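Putative branched chain amino acid ABC transporter, periplasmic amino acid-binding protein (PDB 7JFN) probably serves as the periplasmic substrate-binding component of an ABC-type amino-acid transport system, as a member of the leucine-binding protein family. Local coordinates at residues R158-N163 against A211-V216; A206-A211 against A235-K240; N137-F142 against E173-A178; N223-L228 against F241-L246; V355-S360 against Y372-F377. All coordinates share one frame; numbering follows the deposited sequence.

Interaction 1: R158-N163 against A211-V216; sequences RAYSIN and ANVDTV. With EDO (1,2-ethanediol), chain F.
R158 meets A211 and N212 through hydrogen bonds of its guanidinium group. Its NE lies 2.9 Å from N212 O and its NH2 lies 2.8 Å from A211 O, the latter bond nearly straight at 171°. Both carbonyl oxygens lie close to the guanidinium plane, although NE stands above the carbonyl plane of N212. A bend at chi3 (67°) turns the group onto these two oxygens, at the point where the chain leaves helix 202-211 through N212 with positive phi. One guanidinium face carries O2 of a 1,2-ethanediol, probably from the crystallisation liquor, which N212 ND2 contacts through weak hydrogen bonds.

A second side-chain bond runs the other way: R158 N donates to the anti side of D214 OD2 at 3.3 Å, an oxygen that E157 N also reaches weakly.

Between backbones, R158 O accepts from D214 N at 2.8 Å and, weakly, from T215 N. Y160 N bonds to T215 O, fixing a parallel register of A159 with T215 and Y160 with V216.

Apolar packing lies on the Y160 and V216 face. A211 CB sits at the edge of the Y160 ring, 3.9 Å from CD1, and both V213 methyls approach Y160 CB. I162 CG2 and V216 CG1 are tight at 3.5 Å.

The chemistry implies that side chains as well as backbone pin the start of this parallel pair: R158 ties down two carbonyl oxygens where the chain leaves the helix, and D214 answers the strand's first amide.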
# COMPACT_ATOMS: atom_id res chain seq x y z
N ARG A 158 23.85 -10.90 8.22
CA ARG A 158 23.71 -9.94 9.31
C ARG A 158 22.88 -8.76 8.84
O ARG A 158 23.17 -8.17 7.81
CB ARG A 158 25.08 -9.49 9.81
CG ARG A 158 25.84 -10.60 10.51
CD ARG A 158 27.27 -10.20 10.87
NE ARG A 158 27.31 -9.17 11.90
CZ ARG A 158 27.28 -9.41 13.22
NH1 ARG A 158 27.21 -10.66 13.67
NH2 ARG A 158 27.33 -8.40 14.07
N ALA A 159 21.84 -8.43 9.61
CA ALA A 159 20.93 -7.36 9.24
C ALA A 159 20.72 -6.45 10.44
O ALA A 159 20.93 -6.83 11.60
CB ALA A 159 19.59 -7.90 8.73
N TYR A 160 20.33 -5.21 10.14
CA TYR A 160 19.97 -4.20 11.12
C TYR A 160 18.55 -3.76 10.82
O TYR A 160 18.16 -3.71 9.65
CB TYR A 160 20.93 -2.99 11.04
CG TYR A 160 20.96 -2.12 12.27
CD1 TYR A 160 21.99 -2.25 13.20
CD2 TYR A 160 19.97 -1.18 12.52
CE1 TYR A 160 22.04 -1.47 14.33
CE2 TYR A 160 20.01 -0.38 13.68
CZ TYR A 160 21.05 -0.54 14.57
OH TYR A 160 21.14 0.23 15.71
N SER A 161 17.78 -3.44 11.85
CA SER A 161 16.41 -2.93 11.71
C SER A 161 16.37 -1.52 12.26
O SER A 161 16.72 -1.30 13.42
CB SER A 161 15.42 -3.83 12.48
OG SER A 161 14.11 -3.24 12.51
N ILE A 162 15.95 -0.55 11.44
CA ILE A 162 15.85 0.82 11.93
C ILE A 162 14.55 1.41 11.41
O ILE A 162 14.30 1.41 10.19
CB ILE A 162 17.07 1.69 11.56
CG1 ILE A 162 16.88 3.13 12.07
CG2 ILE A 162 17.37 1.64 10.03
CD1 ILE A 162 18.18 3.98 12.02
N ASN A 163 13.70 1.86 12.32
CA ASN A 163 12.37 2.33 11.92
C ASN A 163 11.94 3.48 12.81
O ASN A 163 12.59 3.82 13.80
CB ASN A 163 11.35 1.18 12.00
CG ASN A 163 11.70 0.05 11.07
OD1 ASN A 163 11.45 0.14 9.87
ND2 ASN A 163 12.31 -1.03 11.62
N ALA A 211 27.77 -2.40 13.99
CA ALA A 211 27.12 -3.71 14.02
C ALA A 211 27.60 -4.63 12.90
O ALA A 211 27.31 -5.83 12.95
CB ALA A 211 25.60 -3.56 13.95
N ASN A 212 28.32 -4.10 11.91
CA ASN A 212 28.90 -4.87 10.82
C ASN A 212 27.84 -5.72 10.12
O ASN A 212 27.85 -6.95 10.14
CB ASN A 212 30.05 -5.75 11.35
CG ASN A 212 30.87 -6.34 10.23
OD1 ASN A 212 30.87 -5.82 9.11
ND2 ASN A 212 31.58 -7.43 10.51
N VAL A 213 26.91 -5.02 9.47
CA VAL A 213 25.77 -5.68 8.85
C VAL A 213 25.89 -5.61 7.33
O VAL A 213 26.60 -4.77 6.77
CB VAL A 213 24.41 -5.10 9.32
CG1 VAL A 213 24.24 -5.27 10.84
CG2 VAL A 213 24.28 -3.63 8.91
N ASP A 214 25.16 -6.51 6.67
CA ASP A 214 25.05 -6.52 5.22
C ASP A 214 23.84 -5.75 4.72
O ASP A 214 23.89 -5.17 3.63
CB ASP A 214 24.96 -7.97 4.71
CG ASP A 214 26.12 -8.83 5.19
OD1 ASP A 214 27.27 -8.51 4.86
OD2 ASP A 214 25.88 -9.84 5.90
N THR A 215 22.76 -5.73 5.49
CA THR A 215 21.48 -5.20 5.04
C THR A 215 20.85 -4.40 6.16
O THR A 215 20.90 -4.82 7.32
CB THR A 215 20.53 -6.34 4.62
OG1 THR A 215 21.11 -7.05 3.52
CG2 THR A 215 19.14 -5.80 4.23
N VAL A 216 20.27 -3.26 5.81
CA VAL A 216 19.54 -2.41 6.75
C VAL A 216 18.08 -2.44 6.32
O VAL A 216 17.74 -1.90 5.26
CB VAL A 216 20.07 -0.97 6.76
CG1 VAL A 216 19.19 -0.09 7.62
CG2 VAL A 216 21.50 -0.93 7.28
C1 EDO F . 30.92 -10.80 12.70
O1 EDO F . 31.59 -10.08 11.66
C2 EDO F . 31.10 -10.04 14.01
O2 EDO F . 31.01 -8.63 13.74

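Interaction 2: A206-A211 against A235-K240; sequences AKIQAA and AGLKAK
I208 and Q209, on the last turns of helix 202-211, meet L237 in the loop that follows helix 223-235, within the alternating helix and strand layout of a periplasmic binding protein lobe. The packed part centres on L237. Its CG lies anti to the backbone N (chi1 -177°), which brings the branched end to the helix, and CD2 reaches I208 CG2 at 3.9 Å, the two side chains crossing at about a right angle. I208 is buried and also touches Y160 and V216, so this half of the contact joins the packing against the sheet.

Q209 is modelled in two conformers, and its contacts hold for one of them, so they are tentative. In that conformer its CG slides past L237 CD1 at 3.4 Å, the side chains running in opposite directions.

The other half faces outward. A235 and G236 are exposed, and G236 ends helix 223-235 in a Schellman motif. Here the extended end of Q209 reaches across, with OE1 3.9 Å from A235 CB. The single hydrogen bond between the segments lies on this side and is bent, with an N-H...O angle of 133°. Q209 NE2 stands 2.7 Å from A235 O, above the carbonyl plane by 52° instead of on a lone pair.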
# COMPACT_ATOMS: atom_id res chain seq x y z
N ALA A 206 26.45 5.43 12.74
CA ALA A 206 27.64 4.96 13.43
C ALA A 206 27.36 3.65 14.17
O ALA A 206 28.21 2.75 14.19
CB ALA A 206 28.15 6.02 14.41
N LYS A 207 26.18 3.54 14.79
CA LYS A 207 25.76 2.29 15.42
C LYS A 207 25.61 1.17 14.40
O LYS A 207 26.00 0.02 14.66
CB LYS A 207 24.43 2.48 16.15
CG LYS A 207 24.53 3.20 17.49
CD LYS A 207 23.24 3.00 18.28
CE LYS A 207 22.96 1.51 18.52
NZ LYS A 207 21.89 1.30 19.54
N ILE A 208 25.03 1.47 13.24
CA ILE A 208 24.89 0.45 12.21
C ILE A 208 26.26 0.00 11.71
O ILE A 208 26.49 -1.19 11.51
CB ILE A 208 24.00 0.96 11.07
CG1 ILE A 208 22.59 1.26 11.58
CG2 ILE A 208 23.95 -0.06 9.92
CD1 ILE A 208 21.70 1.96 10.57
N GLN A 209 27.16 0.96 11.49
CA GLN A 209 28.53 0.62 11.09
C GLN A 209 29.18 -0.29 12.13
O GLN A 209 29.84 -1.27 11.77
CB GLN A 209 29.36 1.89 10.89
CG GLN A 209 29.55 2.25 9.41
CD GLN A 209 30.26 3.59 9.20
OE1 GLN A 209 30.30 4.43 10.09
NE2 GLN A 209 30.81 3.77 8.00
N ALA A 210 28.98 0.02 13.41
CA ALA A 210 29.56 -0.79 14.48
C ALA A 210 28.99 -2.21 14.50
O ALA A 210 29.66 -3.14 14.96
CB ALA A 210 29.34 -0.11 15.83
N ALA A 211 27.77 -2.40 13.99
CA ALA A 211 27.12 -3.71 14.02
C ALA A 211 27.60 -4.63 12.90
O ALA A 211 27.31 -5.83 12.95
CB ALA A 211 25.60 -3.56 13.95
N ALA A 235 29.14 8.37 5.35
CA ALA A 235 30.00 7.61 6.26
C ALA A 235 30.62 6.38 5.61
O ALA A 235 31.41 5.69 6.26
CB ALA A 235 29.20 7.19 7.51
N GLY A 236 30.29 6.10 4.36
CA GLY A 236 30.85 4.93 3.71
C GLY A 236 30.23 3.63 4.16
O GLY A 236 30.85 2.58 4.03
N LEU A 237 29.02 3.68 4.72
CA LEU A 237 28.33 2.45 5.11
C LEU A 237 28.05 1.61 3.88
O LEU A 237 27.44 2.08 2.92
CB LEU A 237 27.03 2.78 5.84
CG LEU A 237 26.26 1.56 6.35
CD1 LEU A 237 26.95 0.98 7.59
CD2 LEU A 237 24.80 1.88 6.64
N LYS A 238 28.49 0.36 3.88
CA LYS A 238 28.38 -0.45 2.67
C LYS A 238 27.05 -1.20 2.57
O LYS A 238 26.74 -1.71 1.49
CB LYS A 238 29.55 -1.44 2.59
N ALA A 239 26.27 -1.27 3.63
CA ALA A 239 25.08 -2.12 3.63
C ALA A 239 24.05 -1.66 2.59
O ALA A 239 23.89 -0.47 2.31
CB ALA A 239 24.44 -2.12 5.01
N LYS A 240 23.34 -2.63 2.02
CA LYS A 240 22.18 -2.33 1.19
C LYS A 240 20.99 -1.99 2.08
O LYS A 240 20.78 -2.62 3.12
CB LYS A 240 21.81 -3.52 0.29
CG LYS A 240 22.83 -3.84 -0.80
CD LYS A 240 22.29 -4.88 -1.77
CE LYS A 240 22.94 -4.72 -3.14
NZ LYS A 240 24.41 -4.54 -3.02

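Interaction 3: N137-F142 against E173-A178; sequences NAAIRF and ENTVVA. Unlike the reference sequence in segment 137-142: R141 (reference His).
The F142 ring is the flat group of this contact, and it meets V176 obliquely: V176 CG2 lies 4.0 Å from F142 CD1 and 4.1 Å from F142 CB. In the ring plane, at its edge, is A138 O from the preceding turn of the same helix. F142 CG is anti to the carbonyl carbon (chi1 -79°), and although its CB is directed at helix 173-178, the ring leads away from it, touching V172.

T175 makes most of the contact from the other helix. With OG1 beside the backbone N (chi1 -62°), CG2 is left anti to that N and points at the other helix, within 3.7 Å of A139 CA and 3.8 Å of F142 CB. A138 O lies at 3.9 Å from the same methyl. T175 OG1 also comes near A139, 3.7 Å from its CA, but its hydrogen bond goes to D171 O, one turn back in its own helix. The small side chains of A138 and A139 are consistent with this close approach, with A139 and T175 CA atoms 5.5 Å apart. The axes of 138-142 and 173-178 come within 8.9 Å and cross at -50°.

Helices 138-152 and 167-183, which precede and follow strand 158-164, thus pack together beside the mixed sheet, where F142 and V176 both touch F217 of strand 215-218. N137 caps the first of them, its OD1 accepting from I140 N and, weakly, from A139 N. The chemistry implies a buried joint of mostly methyl contacts, to backbone, to F142 CB and to its ring, with the threonine hydroxyl satisfied locally.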
# COMPACT_ATOMS: atom_id res chain seq x y z
N ASN A 137 0.83 -4.71 3.19
CA ASN A 137 0.90 -4.34 4.59
C ASN A 137 2.34 -4.52 5.03
O ASN A 137 3.19 -4.99 4.26
CB ASN A 137 -0.11 -5.14 5.44
CG ASN A 137 0.18 -6.63 5.42
OD1 ASN A 137 1.31 -7.07 5.58
ND2 ASN A 137 -0.86 -7.43 5.21
N ALA A 138 2.64 -4.21 6.30
CA ALA A 138 4.05 -4.26 6.73
C ALA A 138 4.65 -5.65 6.54
O ALA A 138 5.83 -5.79 6.17
CB ALA A 138 4.16 -3.84 8.20
N ALA A 139 3.87 -6.70 6.82
CA ALA A 139 4.39 -8.06 6.73
C ALA A 139 4.68 -8.44 5.29
O ALA A 139 5.74 -9.00 4.99
CB ALA A 139 3.41 -9.04 7.37
N ILE A 140 3.77 -8.11 4.37
CA ILE A 140 4.00 -8.41 2.95
C ILE A 140 5.22 -7.66 2.43
O ILE A 140 6.05 -8.23 1.70
CB ILE A 140 2.74 -8.07 2.12
CG1 ILE A 140 1.59 -9.00 2.53
CG2 ILE A 140 3.07 -8.17 0.62
CD1 ILE A 140 0.23 -8.63 1.96
N ARG A 141 5.33 -6.37 2.76
CA ARG A 141 6.48 -5.59 2.31
C ARG A 141 7.79 -6.24 2.71
O ARG A 141 8.71 -6.38 1.89
CB ARG A 141 6.45 -4.17 2.90
CG ARG A 141 5.34 -3.23 2.40
CD ARG A 141 5.59 -2.76 0.97
NE ARG A 141 4.67 -1.66 0.70
CZ ARG A 141 4.64 -0.97 -0.43
NH1 ARG A 141 5.49 -1.26 -1.43
NH2 ARG A 141 3.76 0.04 -0.54
N PHE A 142 7.93 -6.61 3.98
CA PHE A 142 9.25 -6.96 4.46
C PHE A 142 9.56 -8.43 4.35
O PHE A 142 10.74 -8.77 4.22
CB PHE A 142 9.46 -6.38 5.86
CG PHE A 142 9.78 -4.93 5.76
CD1 PHE A 142 11.08 -4.53 5.47
CD2 PHE A 142 8.76 -3.99 5.73
CE1 PHE A 142 11.36 -3.16 5.24
CE2 PHE A 142 9.04 -2.63 5.50
CZ PHE A 142 10.34 -2.23 5.25
N GLU A 173 9.50 -3.53 12.36
CA GLU A 173 10.47 -4.21 13.21
C GLU A 173 9.99 -5.61 13.58
O GLU A 173 10.74 -6.59 13.49
CB GLU A 173 10.73 -3.40 14.48
CG GLU A 173 11.67 -4.08 15.45
CD GLU A 173 11.88 -3.25 16.71
OE1 GLU A 173 12.59 -2.22 16.61
OE2 GLU A 173 11.35 -3.63 17.78
N ASN A 174 8.73 -5.72 14.00
CA ASN A 174 8.22 -7.02 14.41
C ASN A 174 8.28 -8.02 13.26
O ASN A 174 8.55 -9.21 13.47
CB ASN A 174 6.78 -6.89 14.92
CG ASN A 174 6.71 -6.28 16.31
OD1 ASN A 174 7.72 -6.19 17.01
ND2 ASN A 174 5.51 -5.88 16.74
N THR A 175 7.98 -7.56 12.04
CA THR A 175 8.03 -8.43 10.87
C THR A 175 9.46 -8.89 10.59
O THR A 175 9.72 -10.07 10.35
CB THR A 175 7.48 -7.68 9.65
OG1 THR A 175 6.11 -7.33 9.88
CG2 THR A 175 7.62 -8.53 8.38
N VAL A 176 10.39 -7.94 10.60
CA VAL A 176 11.78 -8.26 10.28
C VAL A 176 12.35 -9.24 11.31
O VAL A 176 13.01 -10.22 10.95
CB VAL A 176 12.59 -6.96 10.20
CG1 VAL A 176 14.11 -7.26 10.13
CG2 VAL A 176 12.12 -6.16 8.96
N VAL A 177 12.06 -9.02 12.59
CA VAL A 177 12.50 -9.95 13.64
C VAL A 177 11.85 -11.32 13.46
O VAL A 177 12.52 -12.36 13.58
CB VAL A 177 12.20 -9.36 15.03
CG1 VAL A 177 12.37 -10.42 16.13
CG2 VAL A 177 13.10 -8.15 15.27
N ALA A 178 10.54 -11.35 13.18
CA ALA A 178 9.81 -12.61 13.11
C ALA A 178 10.28 -13.49 11.96
O ALA A 178 10.22 -14.73 12.07
CB ALA A 178 8.31 -12.33 12.98

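Interaction 4: N223-L228 against F241-L246; sequences NDLLLL and FATSFL
L225 is the first residue of helix 223-235 to touch the strand that follows it, meeting T243, F245 and L246 in the beta-alpha-beta unit formed by strand 215-218, this helix and strand 240-243. Its chi1 of -177° carries CG toward segment 241-246, and chi2 of 61° sets the methyls apart. CD1 approaches T243 CG2 at 4.1 Å, the side chains crossing at about a right angle. CD2 reaches past the strand's end, lying 3.8 Å from both F245 O and L246 CA and 4.1 Å from L246 CD1. One leucine therefore covers the end of the strand and the turn beyond it.

T243 offers its methyl to the helix while its OG1 bonds to I263 O of the adjoining strand; the hydroxyl also accepts weakly from L246 N. This divides the threonine between an apolar face and the neighbouring strand.

One turn after L225, L228 packs against F241, the first residue of the segment, in a fully apolar meeting. The side chains approach obliquely, and the ring is also in edge-to-face contact with H262. V216 of the adjoining strand 215-218 and I162 of strand 158-164 beyond it border this cluster. F241 CE1 is 3.9 Å from L228 CG and 4.0 Å from L228 CD2.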
# COMPACT_ATOMS: atom_id res chain seq x y z
N ASN A 223 11.89 12.23 4.63
CA ASN A 223 13.19 12.62 5.15
C ASN A 223 13.80 11.53 6.00
O ASN A 223 15.02 11.31 5.97
CB ASN A 223 13.10 13.92 5.95
CG ASN A 223 12.93 15.12 5.07
OD1 ASN A 223 13.14 15.04 3.86
ND2 ASN A 223 12.57 16.26 5.67
N ASP A 224 12.98 10.81 6.78
CA ASP A 224 13.52 9.75 7.62
C ASP A 224 14.18 8.65 6.81
O ASP A 224 15.05 7.95 7.33
CB ASP A 224 12.42 9.14 8.50
CG ASP A 224 12.08 9.99 9.72
OD1 ASP A 224 12.74 11.03 9.96
OD2 ASP A 224 11.12 9.60 10.42
N LEU A 225 13.75 8.45 5.56
CA LEU A 225 14.44 7.52 4.68
C LEU A 225 15.63 8.19 3.99
O LEU A 225 16.77 7.70 4.05
CB LEU A 225 13.47 6.96 3.64
CG LEU A 225 14.09 5.90 2.72
CD1 LEU A 225 14.57 4.70 3.54
CD2 LEU A 225 13.09 5.50 1.62
N LEU A 226 15.39 9.34 3.37
CA LEU A 226 16.41 9.96 2.53
C LEU A 226 17.60 10.45 3.35
O LEU A 226 18.75 10.21 2.98
CB LEU A 226 15.80 11.10 1.72
CG LEU A 226 14.92 10.65 0.55
CD1 LEU A 226 14.95 11.68 -0.54
CD2 LEU A 226 15.34 9.29 -0.00
N LEU A 227 17.34 11.15 4.45
CA LEU A 227 18.46 11.68 5.23
C LEU A 227 19.23 10.58 5.93
O LEU A 227 20.43 10.75 6.21
CB LEU A 227 17.97 12.70 6.27
CG LEU A 227 17.29 13.95 5.70
CD1 LEU A 227 16.85 14.85 6.85
CD2 LEU A 227 18.28 14.69 4.79
N LEU A 228 18.57 9.45 6.22
CA LEU A 228 19.28 8.29 6.76
C LEU A 228 20.17 7.67 5.69
O LEU A 228 21.34 7.38 5.94
CB LEU A 228 18.29 7.27 7.31
CG LEU A 228 18.83 5.89 7.66
CD1 LEU A 228 19.90 5.98 8.75
CD2 LEU A 228 17.66 5.01 8.14
N PHE A 241 20.23 -0.98 1.67
CA PHE A 241 18.96 -0.68 2.33
C PHE A 241 17.84 -1.49 1.69
O PHE A 241 17.71 -1.53 0.47
CB PHE A 241 18.63 0.81 2.24
CG PHE A 241 19.37 1.64 3.25
CD1 PHE A 241 18.73 2.11 4.37
CD2 PHE A 241 20.72 1.90 3.09
CE1 PHE A 241 19.41 2.85 5.31
CE2 PHE A 241 21.40 2.63 4.04
CZ PHE A 241 20.74 3.11 5.15
N ALA A 242 17.05 -2.17 2.54
CA ALA A 242 15.89 -2.94 2.12
C ALA A 242 14.67 -2.19 2.63
O ALA A 242 14.45 -2.12 3.85
CB ALA A 242 15.95 -4.36 2.68
N THR A 243 13.89 -1.62 1.70
CA THR A 243 12.91 -0.60 2.02
C THR A 243 11.53 -0.99 1.52
O THR A 243 11.36 -1.89 0.69
CB THR A 243 13.26 0.75 1.40
OG1 THR A 243 12.99 0.72 -0.01
CG2 THR A 243 14.75 1.09 1.62
N SER A 244 10.54 -0.24 2.01
CA SER A 244 9.20 -0.28 1.47
C SER A 244 8.84 0.97 0.68
O SER A 244 7.91 0.91 -0.14
CB SER A 244 8.17 -0.44 2.60
OG SER A 244 8.36 0.52 3.63
N PHE A 245 9.56 2.08 0.88
CA PHE A 245 9.11 3.35 0.31
C PHE A 245 10.17 4.07 -0.51
O PHE A 245 10.06 5.29 -0.71
CB PHE A 245 8.59 4.27 1.43
CG PHE A 245 7.40 3.71 2.15
CD1 PHE A 245 6.31 3.18 1.44
CD2 PHE A 245 7.38 3.67 3.53
CE1 PHE A 245 5.22 2.63 2.11
CE2 PHE A 245 6.29 3.13 4.22
CZ PHE A 245 5.20 2.61 3.51
N LEU A 246 11.18 3.36 -1.03
CA LEU A 246 12.20 4.04 -1.81
C LEU A 246 11.62 4.75 -3.04
O LEU A 246 12.16 5.77 -3.49
CB LEU A 246 13.28 3.03 -2.22
CG LEU A 246 14.59 3.60 -2.75
CD1 LEU A 246 15.14 4.73 -1.87
CD2 LEU A 246 15.62 2.50 -2.87

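Interaction 5: V355-S360 against Y372-F377; sequences VVQEVS and YGFLPF
F377 and V356 form an apolar centre, with F377 CZ 3.4 Å from V356 CG1. At chi1 64° the ring's CG sits between the backbone N and the carbonyl carbon, which folds the ring back across the partner strand. V356 O lies over one face, offset toward the rim, and E358 N is at the edge. On the opposite face of the sheet V359 CG2 packs at 3.6 Å from F374 CE2, these side chains lying side by side and pointing the same way. V359 CG1 touches Y372 CB.

Outward from these, Q357 crosses F374 at about a right angle, its amide plane 73° from the ring and OE1 3.4 Å from F374 CB. That amide is held at both ends: OE1 accepts from N269, and NE2 donates to V355 O and to T266.

The polar part is the backbone ladder. E358 and L375 bond mutually, as do S360 and G373, and F377 N donates to V356 O at 2.9 Å with an angle of 176°. The outer polar group is S360 OG, bonded to K362 N. The non-hydrogen-bonded pairs Q357-P376 and V359-F374 alternate with the bonded ones. This is the register of a twisted antiparallel pair, here joining strands 350-360 and 373-380 of the mixed sheet.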
# COMPACT_ATOMS: atom_id res chain seq x y z
N VAL A 355 6.85 -7.29 -6.52
CA VAL A 355 8.04 -7.21 -7.38
C VAL A 355 9.16 -6.57 -6.56
O VAL A 355 9.01 -5.43 -6.09
CB VAL A 355 7.76 -6.39 -8.65
CG1 VAL A 355 8.86 -6.63 -9.69
CG2 VAL A 355 6.39 -6.72 -9.21
N VAL A 356 10.27 -7.27 -6.41
CA VAL A 356 11.40 -6.74 -5.68
C VAL A 356 12.35 -6.12 -6.71
O VAL A 356 12.61 -6.71 -7.76
CB VAL A 356 12.09 -7.84 -4.85
CG1 VAL A 356 13.11 -7.23 -3.90
CG2 VAL A 356 11.02 -8.62 -4.04
N GLN A 357 12.80 -4.90 -6.41
CA GLN A 357 13.40 -3.99 -7.38
C GLN A 357 14.66 -3.36 -6.81
O GLN A 357 14.74 -3.09 -5.61
CB GLN A 357 12.41 -2.88 -7.75
CG GLN A 357 11.12 -3.44 -8.36
CD GLN A 357 9.96 -2.47 -8.22
OE1 GLN A 357 9.96 -1.40 -8.82
NE2 GLN A 357 8.98 -2.84 -7.40
N GLU A 358 15.64 -3.09 -7.68
CA GLU A 358 16.87 -2.41 -7.31
C GLU A 358 16.94 -1.09 -8.06
O GLU A 358 16.60 -1.04 -9.25
CB GLU A 358 18.09 -3.27 -7.66
CG GLU A 358 19.44 -2.59 -7.41
CD GLU A 358 20.56 -3.19 -8.24
OE1 GLU A 358 21.73 -3.17 -7.78
OE2 GLU A 358 20.28 -3.66 -9.36
N VAL A 359 17.38 -0.03 -7.39
CA VAL A 359 17.66 1.23 -8.10
C VAL A 359 18.89 1.05 -8.99
O VAL A 359 19.98 0.70 -8.51
CB VAL A 359 17.85 2.39 -7.12
CG1 VAL A 359 18.22 3.68 -7.89
CG2 VAL A 359 16.56 2.60 -6.32
N SER A 360 18.72 1.28 -10.30
CA SER A 360 19.77 0.93 -11.24
C SER A 360 19.73 1.85 -12.45
O SER A 360 18.67 2.25 -12.91
CB SER A 360 19.63 -0.53 -11.71
OG SER A 360 20.64 -0.82 -12.67
N TYR A 372 18.66 6.92 -13.23
CA TYR A 372 18.30 5.72 -12.48
C TYR A 372 16.81 5.44 -12.58
O TYR A 372 15.99 6.35 -12.64
CB TYR A 372 18.66 5.85 -10.99
CG TYR A 372 20.05 6.32 -10.78
CD1 TYR A 372 21.11 5.43 -10.75
CD2 TYR A 372 20.32 7.67 -10.63
CE1 TYR A 372 22.40 5.88 -10.58
CE2 TYR A 372 21.60 8.12 -10.46
CZ TYR A 372 22.64 7.23 -10.44
OH TYR A 372 23.92 7.71 -10.27
N GLY A 373 16.47 4.14 -12.52
CA GLY A 373 15.10 3.71 -12.37
C GLY A 373 15.04 2.48 -11.47
O GLY A 373 16.06 2.05 -10.93
N PHE A 374 13.85 1.92 -11.34
CA PHE A 374 13.67 0.71 -10.55
C PHE A 374 13.73 -0.50 -11.47
O PHE A 374 12.92 -0.65 -12.39
CB PHE A 374 12.35 0.79 -9.77
CG PHE A 374 12.40 1.83 -8.69
CD1 PHE A 374 12.04 3.15 -8.95
CD2 PHE A 374 12.90 1.50 -7.43
CE1 PHE A 374 12.13 4.13 -7.96
CE2 PHE A 374 13.00 2.49 -6.42
CZ PHE A 374 12.61 3.80 -6.69
N LEU A 375 14.75 -1.35 -11.25
CA LEU A 375 14.94 -2.54 -12.08
C LEU A 375 14.35 -3.74 -11.35
O LEU A 375 14.79 -4.07 -10.24
CB LEU A 375 16.43 -2.76 -12.35
CG LEU A 375 16.84 -3.69 -13.50
CD1 LEU A 375 18.24 -3.32 -13.90
CD2 LEU A 375 16.78 -5.15 -13.05
N PRO A 376 13.34 -4.40 -11.91
CA PRO A 376 12.76 -5.56 -11.24
C PRO A 376 13.68 -6.77 -11.37
O PRO A 376 14.20 -7.05 -12.45
CB PRO A 376 11.44 -5.78 -11.98
CG PRO A 376 11.69 -5.26 -13.35
CD PRO A 376 12.75 -4.17 -13.25
N PHE A 377 13.89 -7.48 -10.25
CA PHE A 377 14.71 -8.69 -10.30
C PHE A 377 14.07 -9.93 -9.70
O PHE A 377 14.64 -11.02 -9.87
CB PHE A 377 16.10 -8.45 -9.67
CG PHE A 377 16.09 -8.14 -8.18
CD1 PHE A 377 16.10 -9.16 -7.24
CD2 PHE A 377 16.14 -6.83 -7.74
CE1 PHE A 377 16.12 -8.88 -5.87
CE2 PHE A 377 16.17 -6.53 -6.36
CZ PHE A 377 16.16 -7.56 -5.43

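In the fold
Interactions 1, 4 and 5 all reach the mixed sheet, but by different means: 1 and 5, both partly buried, pair strands through backbone bonds, parallel and antiparallel respectively, whereas 4 lays a helix on strand 240-243. Interactions 3 and 4 are buried and made mostly of apolar contacts, without a hydrogen bond between their segments; interaction 2 is a surface contact with one bent amide bond. Interactions 1 and 2 share A211 and touch through the probable hydrogen bonds of D214 and V216 with K240. Interaction 3 abuts 4, where F142 meets A242 O and S244 OG. L246 packs on V359, linking 4 to 5, while 1 and 5 stay about 10 Å apart at their nearest atoms.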